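Long-range contact in HTH-type transcriptional repressor PhnF (Mycobacterium smegmatis, PDB 3F8M), which represses the phnDCE operon, which is involved in phosphate uptake, when phosphate is available in the cell: residues L208-S213 against Q223-Y228. Numbering follows the deposited sequence.
Sequences LLNRVS and QRRSLY
R211 and R224 exchange both backbone hydrogen bonds, R211 N to R224 O at 2.7 Å and R224 N to R211 O at 2.8 Å, and L209 and S226 form a second reciprocal pair. These antiparallel hydrogen-bonded pairs define the hairpin 206-214/220-229 inside the six-stranded sheet of the UTRA domain. One side-chain bond joins the strands: Q223 NE2 donates to N210 OD1 over 3.2 Å, bent at the hydrogen (143°), with the donor tilted from the carbonyl plane. In Q223 the bend at chi2 (-74°) carries CD along the sheet face toward the N210 amide, from which NE2 completes the bond.

On the face of L209, R211, R224 and S226, the two arginines run side by side, their guanidinium planes 23° apart. R224 NH2 sits over the centre of the R211 guanidinium, 3.5 Å from R211 CZ. This brings two like charges close together, with no hydrogen bond between them; the probable repulsion would be eased on the R211 side by its salt bridge to D183, and R211 also donates to G85 O and Y168 OH.

The opposite face carries L208, N210, V212, Q223, R225 and L227. V212 CG2 packs against Q223 CG, and L208 CD1 meets L227 CD1 at 4.1 Å. R225, salt-bridged to E194, receives that same L208 CD1 over one guanidinium face, offset toward the rim, while its CG lies 3.6 Å from the methyl.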
loop_
_atom_site.group_PDB
_atom_site.type_symbol
_atom_site.label_atom_id
_atom_site.label_comp_id
_atom_site.label_asym_id
_atom_site.label_seq_id
_atom_site.Cartn_x
_atom_site.Cartn_y
_atom_site.Cartn_z
ATOM N N LEU A 208 7.536 0.386 1.043
ATOM C CA LEU A 208 8.500 -0.722 0.880
ATOM C C LEU A 208 7.699 -1.946 0.494
ATOM O O LEU A 208 6.914 -2.481 1.298
ATOM C CB LEU A 208 9.319 -0.922 2.188
ATOM C CG LEU A 208 10.192 -2.195 2.087
ATOM C CD1 LEU A 208 11.201 -2.020 0.979
ATOM C CD2 LEU A 208 10.847 -2.607 3.413
ATOM N N LEU A 209 7.795 -2.330 -0.775
ATOM C CA LEU A 209 7.132 -3.518 -1.274
ATOM C C LEU A 209 8.125 -4.634 -1.453
ATOM O O LEU A 209 9.210 -4.403 -1.949
ATOM C CB LEU A 209 6.488 -3.275 -2.636
ATOM C CG LEU A 209 5.117 -2.652 -2.454
ATOM C CD1 LEU A 209 5.333 -1.202 -2.127
ATOM C CD2 LEU A 209 4.285 -2.833 -3.679
ATOM N N ASN A 210 7.717 -5.832 -1.079
ATOM C CA ASN A 210 8.506 -7.034 -1.338
ATOM C C ASN A 210 7.673 -7.992 -2.114
ATOM O O ASN A 210 6.556 -8.309 -1.699
ATOM C CB ASN A 210 8.956 -7.661 -0.012
ATOM C CG ASN A 210 10.160 -6.983 0.518
ATOM O OD1 ASN A 210 11.230 -7.034 -0.112
ATOM N ND2 ASN A 210 9.992 -6.237 1.611
ATOM N N ARG A 211 8.187 -8.439 -3.266
ATOM C CA ARG A 211 7.440 -9.322 -4.156
ATOM C C ARG A 211 8.203 -10.584 -4.476
ATOM O O ARG A 211 9.409 -10.537 -4.649
ATOM C CB ARG A 211 7.160 -8.615 -5.468
ATOM C CG ARG A 211 6.775 -9.568 -6.609
ATOM C CD ARG A 211 6.219 -8.819 -7.798
ATOM N NE ARG A 211 5.017 -8.048 -7.470
ATOM C CZ ARG A 211 4.262 -7.456 -8.390
ATOM N NH1 ARG A 211 4.585 -7.546 -9.679
ATOM N NH2 ARG A 211 3.184 -6.782 -8.037
ATOM N N VAL A 212 7.501 -11.709 -4.546
ATOM C CA VAL A 212 8.025 -12.902 -5.188
ATOM C C VAL A 212 7.036 -13.182 -6.311
ATOM O O VAL A 212 5.808 -13.146 -6.093
ATOM C CB VAL A 212 8.122 -14.131 -4.261
ATOM C CG1 VAL A 212 8.827 -15.276 -4.982
ATOM C CG2 VAL A 212 8.871 -13.769 -2.951
ATOM N N SER A 213 7.571 -13.462 -7.496
ATOM C CA SER A 213 6.760 -13.801 -8.654
ATOM C C SER A 213 7.030 -15.232 -9.031
ATOM O O SER A 213 8.159 -15.725 -8.879
ATOM C CB SER A 213 7.089 -12.908 -9.862
ATOM O OG SER A 213 6.893 -11.560 -9.569
ATOM N N GLN A 223 12.765 -12.257 -6.748
ATOM C CA GLN A 223 12.319 -11.607 -5.513
ATOM C C GLN A 223 12.677 -10.150 -5.720
ATOM O O GLN A 223 13.854 -9.822 -5.986
ATOM C CB GLN A 223 13.061 -12.193 -4.290
ATOM C CG GLN A 223 12.431 -11.740 -2.942
ATOM C CD GLN A 223 12.730 -10.298 -2.566
ATOM O OE1 GLN A 223 13.859 -9.821 -2.725
ATOM N NE2 GLN A 223 11.713 -9.593 -2.023
ATOM N N ARG A 224 11.698 -9.247 -5.560
ATOM C CA ARG A 224 11.939 -7.850 -5.889
ATOM C C ARG A 224 11.561 -6.999 -4.657
ATOM O O ARG A 224 10.439 -7.153 -4.092
ATOM C CB ARG A 224 11.113 -7.473 -7.153
ATOM C CG ARG A 224 11.310 -5.966 -7.696
ATOM C CD ARG A 224 10.375 -5.687 -8.891
ATOM N NE ARG A 224 9.007 -5.485 -8.409
ATOM C CZ ARG A 224 7.924 -5.237 -9.154
ATOM N NH1 ARG A 224 7.963 -5.175 -10.486
ATOM N NH2 ARG A 224 6.763 -5.063 -8.548
ATOM N N ARG A 225 12.478 -6.109 -4.280
ATOM C CA ARG A 225 12.250 -5.089 -3.254
ATOM C C ARG A 225 12.140 -3.738 -3.967
ATOM O O ARG A 225 13.035 -3.359 -4.742
ATOM C CB ARG A 225 13.436 -5.087 -2.297
ATOM C CG ARG A 225 13.333 -4.082 -1.124
ATOM C CD ARG A 225 14.696 -3.979 -0.468
ATOM N NE ARG A 225 14.705 -3.165 0.738
ATOM C CZ ARG A 225 15.029 -1.874 0.825
ATOM N NH1 ARG A 225 15.345 -1.144 -0.239
ATOM N NH2 ARG A 225 15.000 -1.297 2.035
ATOM N N SER A 226 11.069 -2.973 -3.686
ATOM C CA SER A 226 10.933 -1.659 -4.308
ATOM C C SER A 226 10.704 -0.647 -3.181
ATOM O O SER A 226 9.815 -0.859 -2.362
ATOM C CB SER A 226 9.761 -1.678 -5.264
ATOM O OG SER A 226 9.815 -2.813 -6.128
ATOM N N LEU A 227 11.540 0.388 -3.093
ATOM C CA LEU A 227 11.390 1.412 -2.083
ATOM C C LEU A 227 10.979 2.682 -2.837
ATOM O O LEU A 227 11.769 3.204 -3.633
ATOM C CB LEU A 227 12.694 1.605 -1.316
ATOM C CG LEU A 227 12.677 2.626 -0.173
ATOM C CD1 LEU A 227 12.118 1.974 1.111
ATOM C CD2 LEU A 227 14.059 3.269 0.084
ATOM N N TYR A 228 9.736 3.148 -2.616
ATOM C CA TYR A 228 9.188 4.285 -3.368
ATOM C C TYR A 228 8.942 5.464 -2.427
ATOM O O TYR A 228 8.521 5.246 -1.298
ATOM C CB TYR A 228 7.836 3.898 -3.946
ATOM C CG TYR A 228 7.806 2.921 -5.116
ATOM C CD1 TYR A 228 8.091 3.368 -6.406
ATOM C CD2 TYR A 228 7.453 1.585 -4.938
ATOM C CE1 TYR A 228 8.046 2.499 -7.496
ATOM C CE2 TYR A 228 7.397 0.686 -6.040
ATOM C CZ TYR A 228 7.697 1.170 -7.303
ATOM O OH TYR A 228 7.664 0.366 -8.421
#